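Local atomic coordinates of phosphodiesterase MJ0936 (Methanocaldococcus jannaschii, PDB entry 2AHD), a protein that belongs to the calcineurin-like phosphoesterase superfamily, an alpha/beta fold in which two mixed beta sheets pack together with helices around them. Residues M6-H12 with P137-Y143; T121-V125 with L144-T149; N52-Y57 with N78-I84. All coordinates share one frame; numbering follows the deposited sequence.

Overall arrangement
Three contacts in one domain illustrate how chemistry follows position in the fold. Contact 1 is largely buried: two loops, one from each sheet, meet through a backbone hydrogen bond and cysteine packing. Contact 2, at the surface, has no hydrogen bond across its segments; a methyl on an imidazole and aliphatic groups against an arginine do the work. Both use the loop between strands 133-136 and 149-154, and they touch, since Glu139 of contact 1 holds His122 and Thr145 of contact 2. Contact 3, partly buried, stands apart, its centre about 16 Å from that of contact 1 and 21 Å from that of contact 2. It alone pairs strands, through parallel hydrogen bonding that weakens at its C-terminal end.

Contact 1: M6-H12 with P137-Y143; sequences MSDTHDH and PGECCGY
His12 turns CG to the far side of CB from its own backbone N (chi1 -166°), which lays its imidazole beside Cys141 and Tyr143, while Cys141 holds SG between its N and carbonyl carbon (chi1 57°), directed at His10. The segment 6-12 includes the Asp-x-His signature of the calcineurin-like phosphoesterases, Asp8 to His10, on the loop that leaves strand 3-6. The loop 137-143, which follows strand 133-136 of the other sheet, runs alongside it. Their backbones are joined where Cys140 N donates to Ser7 O at 3.2 Å; a weak second bond from the same N-H goes to Asp8 O. Van der Waals packing extends this junction: Pro137 CG rests 3.6 Å from Ser7 CB, and Thr9 CG2 meets Cys140 CB at 3.5 Å. The thiol of Cys141 reaches the edge of the His10 ring, near its plane, with SG 3.6 Å from CD2. Farther out, the His12 and Tyr143 rings are roughly parallel (planes at 30°) but slid so far apart, 5.3 Å between centroids, that they barely overlap. From outside the two loops, the ring of His122 meets that of His10. The Cys141 thiol has a second role within its own loop, accepting a nearly straight hydrogen bond from Tyr143 N to SG at 3.5 Å.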
ATOM      1  N   MET A   6       1.115   3.044  -0.384  1.00 60.47           N
ATOM      2  CA  MET A   6       0.156   3.769  -1.202  1.00 55.54           C
ATOM      3  C   MET A   6      -1.156   2.981  -1.181  1.00 54.38           C
ATOM      4  O   MET A   6      -1.215   1.902  -0.598  1.00 53.33           O
ATOM      5  CB  MET A   6       0.707   3.994  -2.629  1.00 50.94           C
ATOM      6  CG  MET A   6       0.869   2.773  -3.500  1.00 46.90           C
ATOM      7  SD  MET A   6       1.882   3.133  -4.923  1.00 41.34           S
ATOM      8  CE  MET A   6       1.017   4.321  -5.724  1.00 38.72           C
ATOM      9  N   SER A   7      -2.213   3.530  -1.775  1.00 54.31           N
ATOM     10  CA  SER A   7      -3.522   2.871  -1.791  1.00 52.83           C
ATOM     11  C   SER A   7      -4.545   3.664  -2.598  1.00 53.15           C
ATOM     12  O   SER A   7      -4.383   4.862  -2.807  1.00 52.68           O
ATOM     13  CB  SER A   7      -4.023   2.690  -0.349  1.00 50.84           C
ATOM     14  OG  SER A   7      -5.274   2.034  -0.298  1.00 47.06           O
ATOM     15  N   ASP A   8      -5.597   2.989  -3.049  1.00 54.57           N
ATOM     16  CA  ASP A   8      -6.662   3.636  -3.817  1.00 55.63           C
ATOM     17  C   ASP A   8      -6.118   4.671  -4.796  1.00 55.45           C
ATOM     18  O   ASP A   8      -6.187   5.866  -4.530  1.00 56.65           O
ATOM     19  CB  ASP A   8      -7.649   4.342  -2.881  1.00 54.89           C
ATOM     20  CG  ASP A   8      -7.953   3.542  -1.645  1.00 55.90           C
ATOM     21  OD1 ASP A   8      -8.422   2.407  -1.789  1.00 58.11           O
ATOM     22  OD2 ASP A   8      -7.720   4.045  -0.523  1.00 58.40           O
ATOM     23  N   THR A   9      -5.584   4.222  -5.920  1.00 54.72           N
ATOM     24  CA  THR A   9      -5.058   5.141  -6.912  1.00 55.38           C
ATOM     25  C   THR A   9      -6.133   5.480  -7.946  1.00 56.27           C
ATOM     26  O   THR A   9      -6.093   6.532  -8.586  1.00 56.44           O
ATOM     27  CB  THR A   9      -3.857   4.542  -7.614  1.00 55.26           C
ATOM     28  OG1 THR A   9      -4.172   3.206  -8.027  1.00 55.41           O
ATOM     29  CG2 THR A   9      -2.665   4.540  -6.688  1.00 54.26           C
ATOM     30  N   HIS A  10      -7.090   4.572  -8.110  1.00 56.22           N
ATOM     31  CA  HIS A  10      -8.206   4.755  -9.031  1.00 55.05           C
ATOM     32  C   HIS A  10      -7.883   5.314 -10.406  1.00 55.33           C
ATOM     33  O   HIS A  10      -8.443   6.320 -10.833  1.00 55.44           O
ATOM     34  CB  HIS A  10      -9.256   5.613  -8.353  1.00 56.09           C
ATOM     35  CG  HIS A  10      -9.751   5.030  -7.068  1.00 57.61           C
ATOM     36  ND1 HIS A  10     -10.658   3.995  -7.026  1.00 58.87           N
ATOM     37  CD2 HIS A  10      -9.395   5.271  -5.784  1.00 60.10           C
ATOM     38  CE1 HIS A  10     -10.836   3.618  -5.771  1.00 60.48           C
ATOM     39  NE2 HIS A  10     -10.079   4.374  -4.997  1.00 61.47           N
ATOM     40  N   ASP A  11      -6.969   4.644 -11.097  1.00 56.80           N
ATOM     41  CA  ASP A  11      -6.573   5.014 -12.450  1.00 56.65           C
ATOM     42  C   ASP A  11      -5.984   6.410 -12.678  1.00 57.03           C
ATOM     43  O   ASP A  11      -5.705   6.788 -13.829  1.00 56.56           O
ATOM     44  CB  ASP A  11      -7.767   4.816 -13.370  1.00 55.70           C
ATOM     45  CG  ASP A  11      -8.252   3.393 -13.378  1.00 55.13           C
ATOM     46  OD1 ASP A  11      -7.517   2.516 -12.886  1.00 55.85           O
ATOM     47  OD2 ASP A  11      -9.359   3.146 -13.889  1.00 55.46           O
ATOM     48  N   HIS A  12      -5.782   7.166 -11.601  1.00 55.74           N
ATOM     49  CA  HIS A  12      -5.232   8.508 -11.721  1.00 55.78           C
ATOM     50  C   HIS A  12      -3.778   8.446 -12.147  1.00 56.89           C
ATOM     51  O   HIS A  12      -2.875   8.600 -11.326  1.00 57.57           O
ATOM     52  CB  HIS A  12      -5.353   9.226 -10.391  1.00 55.26           C
ATOM     53  CG  HIS A  12      -5.139  10.699 -10.482  1.00 54.67           C
ATOM     54  ND1 HIS A  12      -5.872  11.604  -9.747  1.00 54.91           N
ATOM     55  CD2 HIS A  12      -4.264  11.426 -11.209  1.00 54.79           C
ATOM     56  CE1 HIS A  12      -5.458  12.826 -10.019  1.00 54.89           C
ATOM     57  NE2 HIS A  12      -4.482  12.746 -10.904  1.00 54.60           N
ATOM     58  N   PRO A 137      -2.396   5.012   4.229  1.00 51.56           N
ATOM     59  CA  PRO A 137      -1.692   6.052   3.485  1.00 52.49           C
ATOM     60  C   PRO A 137      -2.562   7.143   2.889  1.00 54.27           C
ATOM     61  O   PRO A 137      -2.048   8.170   2.437  1.00 54.58           O
ATOM     62  CB  PRO A 137      -0.949   5.259   2.415  1.00 52.19           C
ATOM     63  CG  PRO A 137      -1.841   4.093   2.186  1.00 51.71           C
ATOM     64  CD  PRO A 137      -2.269   3.707   3.568  1.00 50.60           C
ATOM     65  N   GLY A 138      -3.877   6.937   2.897  1.00 56.06           N
ATOM     66  CA  GLY A 138      -4.758   7.920   2.300  1.00 55.75           C
ATOM     67  C   GLY A 138      -4.916   7.567   0.830  1.00 56.33           C
ATOM     68  O   GLY A 138      -4.365   6.575   0.369  1.00 56.95           O
ATOM     69  N   GLU A 139      -5.649   8.384   0.083  1.00 56.64           N
ATOM     70  CA  GLU A 139      -5.897   8.123  -1.326  1.00 56.45           C
ATOM     71  C   GLU A 139      -4.890   8.796  -2.231  1.00 57.52           C
ATOM     72  O   GLU A 139      -4.672  10.002  -2.165  1.00 59.38           O
ATOM     73  CB  GLU A 139      -7.299   8.594  -1.690  1.00 57.51           C
ATOM     74  CG  GLU A 139      -7.595   9.995  -1.204  1.00 58.05           C
ATOM     75  CD  GLU A 139      -8.862  10.561  -1.772  1.00 59.15           C
ATOM     76  OE1 GLU A 139      -9.143  11.746  -1.518  1.00 58.80           O
ATOM     77  OE2 GLU A 139      -9.575   9.829  -2.475  1.00 59.78           O
ATOM     78  N   CYS A 140      -4.272   8.012  -3.095  1.00 57.35           N
ATOM     79  CA  CYS A 140      -3.292   8.553  -4.008  1.00 56.75           C
ATOM     80  C   CYS A 140      -3.958   9.432  -5.068  1.00 55.82           C
ATOM     81  O   CYS A 140      -3.366  10.397  -5.537  1.00 56.07           O
ATOM     82  CB  CYS A 140      -2.527   7.406  -4.655  1.00 57.43           C
ATOM     83  SG  CYS A 140      -1.146   7.913  -5.669  1.00 60.39           S
ATOM     84  N   CYS A 141      -5.191   9.102  -5.442  1.00 55.58           N
ATOM     85  CA  CYS A 141      -5.926   9.886  -6.443  1.00 54.44           C
ATOM     86  C   CYS A 141      -6.386  11.202  -5.833  1.00 54.15           C
ATOM     87  O   CYS A 141      -6.493  12.213  -6.527  1.00 53.65           O
ATOM     88  CB  CYS A 141      -7.142   9.117  -6.942  1.00 52.38           C
ATOM     89  SG  CYS A 141      -8.255   8.654  -5.633  1.00 52.80           S
ATOM     90  N   GLY A 142      -6.655  11.171  -4.530  1.00 53.75           N
ATOM     91  CA  GLY A 142      -7.092  12.356  -3.815  1.00 53.95           C
ATOM     92  C   GLY A 142      -8.479  12.808  -4.196  1.00 54.99           C
ATOM     93  O   GLY A 142      -8.913  13.873  -3.776  1.00 54.96           O
ATOM     94  N   TYR A 143      -9.183  11.982  -4.972  1.00 56.89           N
ATOM     95  CA  TYR A 143     -10.532  12.289  -5.469  1.00 55.71           C
ATOM     96  C   TYR A 143     -11.584  12.663  -4.451  1.00 56.64           C
ATOM     97  O   TYR A 143     -12.292  13.654  -4.616  1.00 57.30           O
ATOM     98  CB  TYR A 143     -11.096  11.122  -6.277  1.00 53.71           C
ATOM     99  CG  TYR A 143     -10.548  11.006  -7.666  1.00 52.87           C
ATOM    100  CD1 TYR A 143     -10.363  12.128  -8.455  1.00 51.13           C
ATOM    101  CD2 TYR A 143     -10.256   9.762  -8.212  1.00 54.46           C
ATOM    102  CE1 TYR A 143      -9.901  12.020  -9.764  1.00 53.33           C
ATOM    103  CE2 TYR A 143      -9.789   9.637  -9.524  1.00 54.63           C
ATOM    104  CZ  TYR A 143      -9.614  10.773 -10.296  1.00 54.41           C
ATOM    105  OH  TYR A 143      -9.146  10.657 -11.589  1.00 54.32           O
TER

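Contact 2: T121-V125 with L144-T149; sequences THERV and LTGIPT
Leu144 sets a single methyl squarely on the imidazole of His122, and this is the compact part of the contact: CD1 stands 3.8 Å from the ring centroid and only 6° off its normal, a CH-pi contact over the middle of one face. The rotation of that ring is steadied from elsewhere, because His122 ND1 is hydrogen-bonded to Glu139 OE2. The other carboxylate oxygen of Glu139 bonds to Thr145 OG1, which also accepts from Ile147 N at 3.2 Å in an ST turn. Thr145 is thereby left with its methyl toward 121-125, CG2 lying 3.8 Å from His122 O. The side formed by Arg124 rests instead on scattered touches of single atoms, none centred on a ring as Leu144 CD1 is. Its chain, extended from CG to NE, crosses Thr149 and Ile147 at about right angles, and Arg124 CD lies 3.8 Å from Thr149 OG1. Ile147 meets the guanidinium with CD1, 3.8 Å from Arg124 NH2, and has CG2 over one face. Thr149 OG1 bonds to Pro137 O, and Arg124 NE makes a long, weak ion pair with Glu162. No hydrogen bond links the two segments, so polar grip comes from residues around them. His122 closes the Gly-His-Thr-His sequence, a hallmark of the calcineurin-like phosphoesterase superfamily.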
ATOM      1  N   THR A 121     -10.858   3.421   2.890  1.00 63.17           N
ATOM      2  CA  THR A 121     -11.595   4.550   3.430  1.00 63.16           C
ATOM      3  C   THR A 121     -11.221   5.852   2.764  1.00 64.22           C
ATOM      4  O   THR A 121     -12.011   6.786   2.758  1.00 64.84           O
ATOM      5  CB  THR A 121     -11.366   4.705   4.935  1.00 62.67           C
ATOM      6  OG1 THR A 121      -9.980   4.954   5.185  1.00 62.73           O
ATOM      7  CG2 THR A 121     -11.800   3.448   5.668  1.00 63.03           C
ATOM      8  N   HIS A 122     -10.024   5.912   2.190  1.00 65.74           N
ATOM      9  CA  HIS A 122      -9.556   7.134   1.544  1.00 67.04           C
ATOM     10  C   HIS A 122      -9.184   8.106   2.663  1.00 67.89           C
ATOM     11  O   HIS A 122      -8.671   9.193   2.425  1.00 66.54           O
ATOM     12  CB  HIS A 122     -10.664   7.749   0.678  1.00 67.51           C
ATOM     13  CG  HIS A 122     -10.906   7.037  -0.617  1.00 66.92           C
ATOM     14  ND1 HIS A 122     -10.362   7.458  -1.809  1.00 67.49           N
ATOM     15  CD2 HIS A 122     -11.652   5.949  -0.913  1.00 67.30           C
ATOM     16  CE1 HIS A 122     -10.764   6.664  -2.785  1.00 67.04           C
ATOM     17  NE2 HIS A 122     -11.549   5.739  -2.268  1.00 67.54           N
ATOM     18  N   GLU A 123      -9.452   7.694   3.896  1.00 69.99           N
ATOM     19  CA  GLU A 123      -9.150   8.509   5.063  1.00 71.50           C
ATOM     20  C   GLU A 123      -7.787   8.171   5.623  1.00 71.49           C
ATOM     21  O   GLU A 123      -7.647   7.204   6.356  1.00 71.02           O
ATOM     22  CB  GLU A 123     -10.200   8.287   6.152  1.00 73.37           C
ATOM     23  CG  GLU A 123     -11.594   8.741   5.774  1.00 77.31           C
ATOM     24  CD  GLU A 123     -11.652  10.216   5.405  1.00 80.01           C
ATOM     25  OE1 GLU A 123     -12.753  10.707   5.084  1.00 81.28           O
ATOM     26  OE2 GLU A 123     -10.601  10.893   5.434  1.00 82.74           O
ATOM     27  N   ARG A 124      -6.787   8.972   5.280  1.00 72.34           N
ATOM     28  CA  ARG A 124      -5.432   8.752   5.764  1.00 72.83           C
ATOM     29  C   ARG A 124      -5.344   8.872   7.282  1.00 73.94           C
ATOM     30  O   ARG A 124      -5.736   9.882   7.856  1.00 73.88           O
ATOM     31  CB  ARG A 124      -4.484   9.771   5.144  1.00 72.22           C
ATOM     32  CG  ARG A 124      -4.749  11.180   5.602  1.00 70.82           C
ATOM     33  CD  ARG A 124      -3.887  12.199   4.908  1.00 69.98           C
ATOM     34  NE  ARG A 124      -4.262  13.537   5.346  1.00 70.75           N
ATOM     35  CZ  ARG A 124      -5.424  14.121   5.067  1.00 71.88           C
ATOM     36  NH1 ARG A 124      -6.328  13.488   4.337  1.00 72.60           N
ATOM     37  NH2 ARG A 124      -5.695  15.330   5.534  1.00 71.97           N
ATOM     38  N   VAL A 125      -4.830   7.830   7.929  1.00 75.93           N
ATOM     39  CA  VAL A 125      -4.656   7.832   9.378  1.00 76.32           C
ATOM     40  C   VAL A 125      -3.292   7.228   9.686  1.00 77.97           C
ATOM     41  O   VAL A 125      -2.710   6.522   8.861  1.00 76.90           O
ATOM     42  CB  VAL A 125      -5.724   7.018  10.102  1.00 74.14           C
ATOM     43  CG1 VAL A 125      -5.376   5.559  10.060  1.00 73.55           C
ATOM     44  CG2 VAL A 125      -5.844   7.493  11.520  1.00 73.15           C
ATOM     45  N   LEU A 144     -11.687  11.873  -3.395  1.00 56.86           N
ATOM     46  CA  LEU A 144     -12.719  12.104  -2.411  1.00 56.62           C
ATOM     47  C   LEU A 144     -12.399  13.024  -1.250  1.00 55.29           C
ATOM     48  O   LEU A 144     -13.266  13.289  -0.442  1.00 56.63           O
ATOM     49  CB  LEU A 144     -13.248  10.744  -1.908  1.00 56.93           C
ATOM     50  CG  LEU A 144     -13.669   9.737  -3.017  1.00 57.01           C
ATOM     51  CD1 LEU A 144     -14.233   8.459  -2.400  1.00 53.62           C
ATOM     52  CD2 LEU A 144     -14.695  10.378  -3.972  1.00 55.78           C
ATOM     53  N   THR A 145     -11.176  13.528  -1.163  1.00 55.15           N
ATOM     54  CA  THR A 145     -10.809  14.432  -0.060  1.00 55.18           C
ATOM     55  C   THR A 145     -10.073  15.650  -0.594  1.00 55.37           C
ATOM     56  O   THR A 145      -9.867  16.622   0.130  1.00 56.70           O
ATOM     57  CB  THR A 145      -9.853  13.779   0.996  1.00 53.87           C
ATOM     58  OG1 THR A 145      -8.574  13.553   0.397  1.00 51.90           O
ATOM     59  CG2 THR A 145     -10.414  12.468   1.532  1.00 51.35           C
ATOM     60  N   GLY A 146      -9.661  15.581  -1.854  1.00 54.48           N
ATOM     61  CA  GLY A 146      -8.948  16.681  -2.462  1.00 52.70           C
ATOM     62  C   GLY A 146      -7.497  16.753  -2.044  1.00 52.82           C
ATOM     63  O   GLY A 146      -6.793  17.683  -2.400  1.00 53.20           O
ATOM     64  N   ILE A 147      -7.042  15.764  -1.290  1.00 53.79           N
ATOM     65  CA  ILE A 147      -5.661  15.724  -0.821  1.00 53.36           C
ATOM     66  C   ILE A 147      -4.993  14.396  -1.152  1.00 52.51           C
ATOM     67  O   ILE A 147      -5.130  13.418  -0.407  1.00 51.55           O
ATOM     68  CB  ILE A 147      -5.618  15.941   0.693  1.00 53.03           C
ATOM     69  CG1 ILE A 147      -6.367  17.222   1.027  1.00 50.63           C
ATOM     70  CG2 ILE A 147      -4.181  16.004   1.177  1.00 51.88           C
ATOM     71  CD1 ILE A 147      -6.491  17.464   2.471  1.00 52.81           C
ATOM     72  N   PRO A 148      -4.268  14.334  -2.277  1.00 52.21           N
ATOM     73  CA  PRO A 148      -3.598  13.091  -2.658  1.00 54.09           C
ATOM     74  C   PRO A 148      -2.369  12.824  -1.779  1.00 54.70           C
ATOM     75  O   PRO A 148      -1.513  13.688  -1.622  1.00 55.06           O
ATOM     76  CB  PRO A 148      -3.242  13.336  -4.125  1.00 52.86           C
ATOM     77  CG  PRO A 148      -2.960  14.767  -4.148  1.00 51.80           C
ATOM     78  CD  PRO A 148      -4.077  15.358  -3.312  1.00 52.07           C
ATOM     79  N   THR A 149      -2.287  11.629  -1.205  1.00 54.55           N
ATOM     80  CA  THR A 149      -1.165  11.291  -0.348  1.00 55.60           C
ATOM     81  C   THR A 149      -0.668   9.855  -0.454  1.00 56.93           C
ATOM     82  O   THR A 149      -1.389   8.940  -0.878  1.00 55.98           O
ATOM     83  CB  THR A 149      -1.486  11.564   1.150  1.00 55.71           C
ATOM     84  OG1 THR A 149      -2.683  10.883   1.527  1.00 55.47           O
ATOM     85  CG2 THR A 149      -1.676  13.037   1.398  1.00 55.86           C
TER

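Contact 3: N52-Y57 with N78-I84; sequences NIIATY and NIIDDFI
The Tyr57 ring receives Ile80 on one face: CG1 lies 3.9 Å from the ring centroid, offset toward the rim, in a CH-pi contact. The backbone of Asp81 and Asp82 approaches the same ring obliquely. With CG beside its own backbone N (chi1 -68°), Tyr57 folds back along the neighbouring strand, and its OH is hydrogen-bonded to Lys68; Arg64 adds a cation-pi contact and also forms a salt bridge with Asp82. The second flat group, the Asn78 amide, stands in for a strand residue at the opposite end. Its OD1 accepts from Ile53 N at 2.7 Å, the donor lying above the carbonyl plane, while ND2 is held by Leu71 O. Between these ends the strands pair in parallel. Ile79 N donates to Ile53 O and Ala55 N to Ile79 O, two short bonds of 2.8 Å each. The next, from Asp81 N to Ala55 O, is longer at 3.3 Å. Past this point the bonds from Thr56 OG1 and Tyr57 N to Asp81 O are weak. Side chains alternate about the sheet. Ala55 CB meets Ile80 CG1 at 3.8 Å on one face, where Phe37 touches both residues. On the other, Ile54 and Ile79 lie side by side, and Ile54 CG2 also meets CG2 of Ile84 at 3.7 Å, where the chain has entered strand 83-88 of the second sheet. Strands 52-56 and 79-81 run 10° from parallel, with helix 64-74 connecting them: a beta-alpha-beta crossover, which here places 79-81 at the outer edge of its sheet.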
ATOM      1  N   ASN A  52      10.108  -3.423  -5.200  1.00 82.14           N
ATOM      2  CA  ASN A  52       9.194  -4.502  -5.571  1.00 82.29           C
ATOM      3  C   ASN A  52       7.825  -4.206  -4.963  1.00 81.56           C
ATOM      4  O   ASN A  52       7.682  -3.282  -4.162  1.00 82.00           O
ATOM      5  CB  ASN A  52       9.707  -5.842  -5.059  1.00 84.08           C
ATOM      6  CG  ASN A  52       9.826  -5.870  -3.556  1.00 85.73           C
ATOM      7  OD1 ASN A  52      10.570  -5.077  -2.969  1.00 85.15           O
ATOM      8  ND2 ASN A  52       9.087  -6.777  -2.920  1.00 86.21           N
ATOM      9  N   ILE A  53       6.825  -5.009  -5.309  1.00 79.97           N
ATOM     10  CA  ILE A  53       5.474  -4.750  -4.829  1.00 78.18           C
ATOM     11  C   ILE A  53       4.761  -5.827  -4.023  1.00 77.54           C
ATOM     12  O   ILE A  53       4.841  -7.022  -4.317  1.00 77.33           O
ATOM     13  CB  ILE A  53       4.555  -4.368  -6.022  1.00 77.31           C
ATOM     14  CG1 ILE A  53       5.154  -3.178  -6.779  1.00 76.25           C
ATOM     15  CG2 ILE A  53       3.155  -4.040  -5.519  1.00 77.16           C
ATOM     16  CD1 ILE A  53       4.420  -2.806  -8.038  1.00 74.81           C
ATOM     17  N   ILE A  54       4.055  -5.365  -2.998  1.00 76.84           N
ATOM     18  CA  ILE A  54       3.246  -6.216  -2.127  1.00 76.39           C
ATOM     19  C   ILE A  54       1.898  -5.504  -2.167  1.00 76.26           C
ATOM     20  O   ILE A  54       1.702  -4.497  -1.485  1.00 77.06           O
ATOM     21  CB  ILE A  54       3.747  -6.232  -0.658  1.00 76.22           C
ATOM     22  CG1 ILE A  54       5.250  -6.523  -0.600  1.00 76.24           C
ATOM     23  CG2 ILE A  54       2.985  -7.282   0.130  1.00 74.64           C
ATOM     24  CD1 ILE A  54       6.126  -5.394  -1.127  1.00 76.82           C
ATOM     25  N   ALA A  55       0.980  -6.008  -2.982  1.00 75.48           N
ATOM     26  CA  ALA A  55      -0.325  -5.381  -3.127  1.00 73.68           C
ATOM     27  C   ALA A  55      -1.473  -6.245  -2.635  1.00 72.65           C
ATOM     28  O   ALA A  55      -1.338  -7.451  -2.482  1.00 72.45           O
ATOM     29  CB  ALA A  55      -0.544  -5.013  -4.580  1.00 73.97           C
ATOM     30  N   THR A  56      -2.607  -5.607  -2.385  1.00 71.92           N
ATOM     31  CA  THR A  56      -3.799  -6.300  -1.922  1.00 70.73           C
ATOM     32  C   THR A  56      -4.967  -5.875  -2.791  1.00 70.22           C
ATOM     33  O   THR A  56      -5.040  -4.725  -3.223  1.00 71.18           O
ATOM     34  CB  THR A  56      -4.106  -5.959  -0.463  1.00 70.75           C
ATOM     35  OG1 THR A  56      -3.212  -6.679   0.390  1.00 70.54           O
ATOM     36  CG2 THR A  56      -5.530  -6.334  -0.117  1.00 71.09           C
ATOM     37  N   TYR A  57      -5.880  -6.805  -3.046  1.00 69.61           N
ATOM     38  CA  TYR A  57      -7.042  -6.530  -3.884  1.00 68.92           C
ATOM     39  C   TYR A  57      -8.040  -5.583  -3.234  1.00 67.15           C
ATOM     40  O   TYR A  57      -8.362  -5.703  -2.052  1.00 68.47           O
ATOM     41  CB  TYR A  57      -7.752  -7.840  -4.261  1.00 70.63           C
ATOM     42  CG  TYR A  57      -6.959  -8.737  -5.181  1.00 72.25           C
ATOM     43  CD1 TYR A  57      -6.571  -8.300  -6.443  1.00 71.19           C
ATOM     44  CD2 TYR A  57      -6.583 -10.022  -4.782  1.00 73.32           C
ATOM     45  CE1 TYR A  57      -5.827  -9.115  -7.286  1.00 72.85           C
ATOM     46  CE2 TYR A  57      -5.835 -10.850  -5.625  1.00 73.06           C
ATOM     47  CZ  TYR A  57      -5.458 -10.388  -6.875  1.00 72.83           C
ATOM     48  OH  TYR A  57      -4.700 -11.186  -7.705  1.00 72.26           O
ATOM     49  N   ASN A  78       7.113  -9.598  -6.900  1.00 95.20           N
ATOM     50  CA  ASN A  78       5.846  -8.922  -6.631  1.00 90.95           C
ATOM     51  C   ASN A  78       4.758  -9.910  -6.223  1.00 88.16           C
ATOM     52  O   ASN A  78       4.717 -11.030  -6.725  1.00 87.71           O
ATOM     53  CB  ASN A  78       5.398  -8.133  -7.866  1.00 91.57           C
ATOM     54  CG  ASN A  78       6.416  -7.083  -8.298  1.00 92.18           C
ATOM     55  OD1 ASN A  78       7.157  -6.536  -7.476  1.00 92.84           O
ATOM     56  ND2 ASN A  78       6.442  -6.782  -9.593  1.00 91.39           N
ATOM     57  N   ILE A  79       3.883  -9.498  -5.308  1.00 84.88           N
ATOM     58  CA  ILE A  79       2.805 -10.369  -4.843  1.00 82.80           C
ATOM     59  C   ILE A  79       1.499  -9.648  -4.504  1.00 81.22           C
ATOM     60  O   ILE A  79       1.518  -8.554  -3.955  1.00 81.55           O
ATOM     61  CB  ILE A  79       3.248 -11.163  -3.608  1.00 81.97           C
ATOM     62  CG1 ILE A  79       3.946 -10.234  -2.614  1.00 80.60           C
ATOM     63  CG2 ILE A  79       4.164 -12.286  -4.030  1.00 84.00           C
ATOM     64  CD1 ILE A  79       4.283 -10.884  -1.303  1.00 78.00           C
ATOM     65  N   ILE A  80       0.366 -10.273  -4.819  1.00 79.38           N
ATOM     66  CA  ILE A  80      -0.934  -9.674  -4.542  1.00 78.35           C
ATOM     67  C   ILE A  80      -1.942 -10.723  -4.062  1.00 77.63           C
ATOM     68  O   ILE A  80      -2.047 -11.803  -4.636  1.00 78.30           O
ATOM     69  CB  ILE A  80      -1.482  -8.946  -5.800  1.00 78.32           C
ATOM     70  CG1 ILE A  80      -2.687  -8.084  -5.428  1.00 77.37           C
ATOM     71  CG2 ILE A  80      -1.862  -9.954  -6.870  1.00 77.79           C
ATOM     72  CD1 ILE A  80      -3.183  -7.229  -6.556  1.00 77.61           C
ATOM     73  N   ASP A  81      -2.678 -10.395  -3.003  1.00 77.31           N
ATOM     74  CA  ASP A  81      -3.670 -11.300  -2.412  1.00 76.46           C
ATOM     75  C   ASP A  81      -4.643 -10.459  -1.577  1.00 74.93           C
ATOM     76  O   ASP A  81      -4.336  -9.310  -1.246  1.00 74.86           O
ATOM     77  CB  ASP A  81      -2.939 -12.334  -1.528  1.00 77.99           C
ATOM     78  CG  ASP A  81      -3.867 -13.408  -0.938  1.00 79.81           C
ATOM     79  OD1 ASP A  81      -3.333 -14.377  -0.343  1.00 79.54           O
ATOM     80  OD2 ASP A  81      -5.111 -13.292  -1.053  1.00 80.70           O
ATOM     81  N   ASP A  82      -5.808 -11.008  -1.253  1.00 72.67           N
ATOM     82  CA  ASP A  82      -6.762 -10.279  -0.437  1.00 72.18           C
ATOM     83  C   ASP A  82      -6.139  -9.818   0.878  1.00 72.40           C
ATOM     84  O   ASP A  82      -6.383  -8.692   1.328  1.00 72.33           O
ATOM     85  CB  ASP A  82      -7.976 -11.135  -0.150  1.00 72.69           C
ATOM     86  CG  ASP A  82      -8.966 -11.126  -1.285  1.00 73.98           C
ATOM     87  OD1 ASP A  82      -9.498 -10.037  -1.607  1.00 74.09           O
ATOM     88  OD2 ASP A  82      -9.212 -12.210  -1.854  1.00 74.89           O
ATOM     89  N   PHE A  83      -5.348 -10.692   1.499  1.00 71.94           N
ATOM     90  CA  PHE A  83      -4.664 -10.361   2.746  1.00 70.46           C
ATOM     91  C   PHE A  83      -3.203 -10.733   2.590  1.00 70.72           C
ATOM     92  O   PHE A  83      -2.864 -11.557   1.751  1.00 70.75           O
ATOM     93  CB  PHE A  83      -5.272 -11.129   3.908  1.00 68.98           C
ATOM     94  CG  PHE A  83      -6.761 -11.054   3.954  1.00 69.40           C
ATOM     95  CD1 PHE A  83      -7.537 -11.912   3.184  1.00 70.14           C
ATOM     96  CD2 PHE A  83      -7.398 -10.101   4.734  1.00 69.12           C
ATOM     97  CE1 PHE A  83      -8.929 -11.821   3.191  1.00 69.09           C
ATOM     98  CE2 PHE A  83      -8.792 -10.001   4.745  1.00 68.80           C
ATOM     99  CZ  PHE A  83      -9.555 -10.864   3.971  1.00 69.22           C
ATOM    100  N   ILE A  84      -2.334 -10.120   3.385  1.00 71.67           N
ATOM    101  CA  ILE A  84      -0.906 -10.410   3.311  1.00 72.27           C
ATOM    102  C   ILE A  84      -0.261 -10.305   4.673  1.00 74.69           C
ATOM    103  O   ILE A  84      -0.165  -9.216   5.233  1.00 74.58           O
ATOM    104  CB  ILE A  84      -0.158  -9.436   2.373  1.00 70.72           C
ATOM    105  CG1 ILE A  84      -0.564  -9.680   0.916  1.00 71.12           C
ATOM    106  CG2 ILE A  84       1.337  -9.588   2.548  1.00 69.09           C
ATOM    107  CD1 ILE A  84      -0.047 -10.949   0.315  1.00 70.15           C
TER
HETATM  108  O   HOH W   1      -8.431  -6.639   1.121  1.00 87.33           O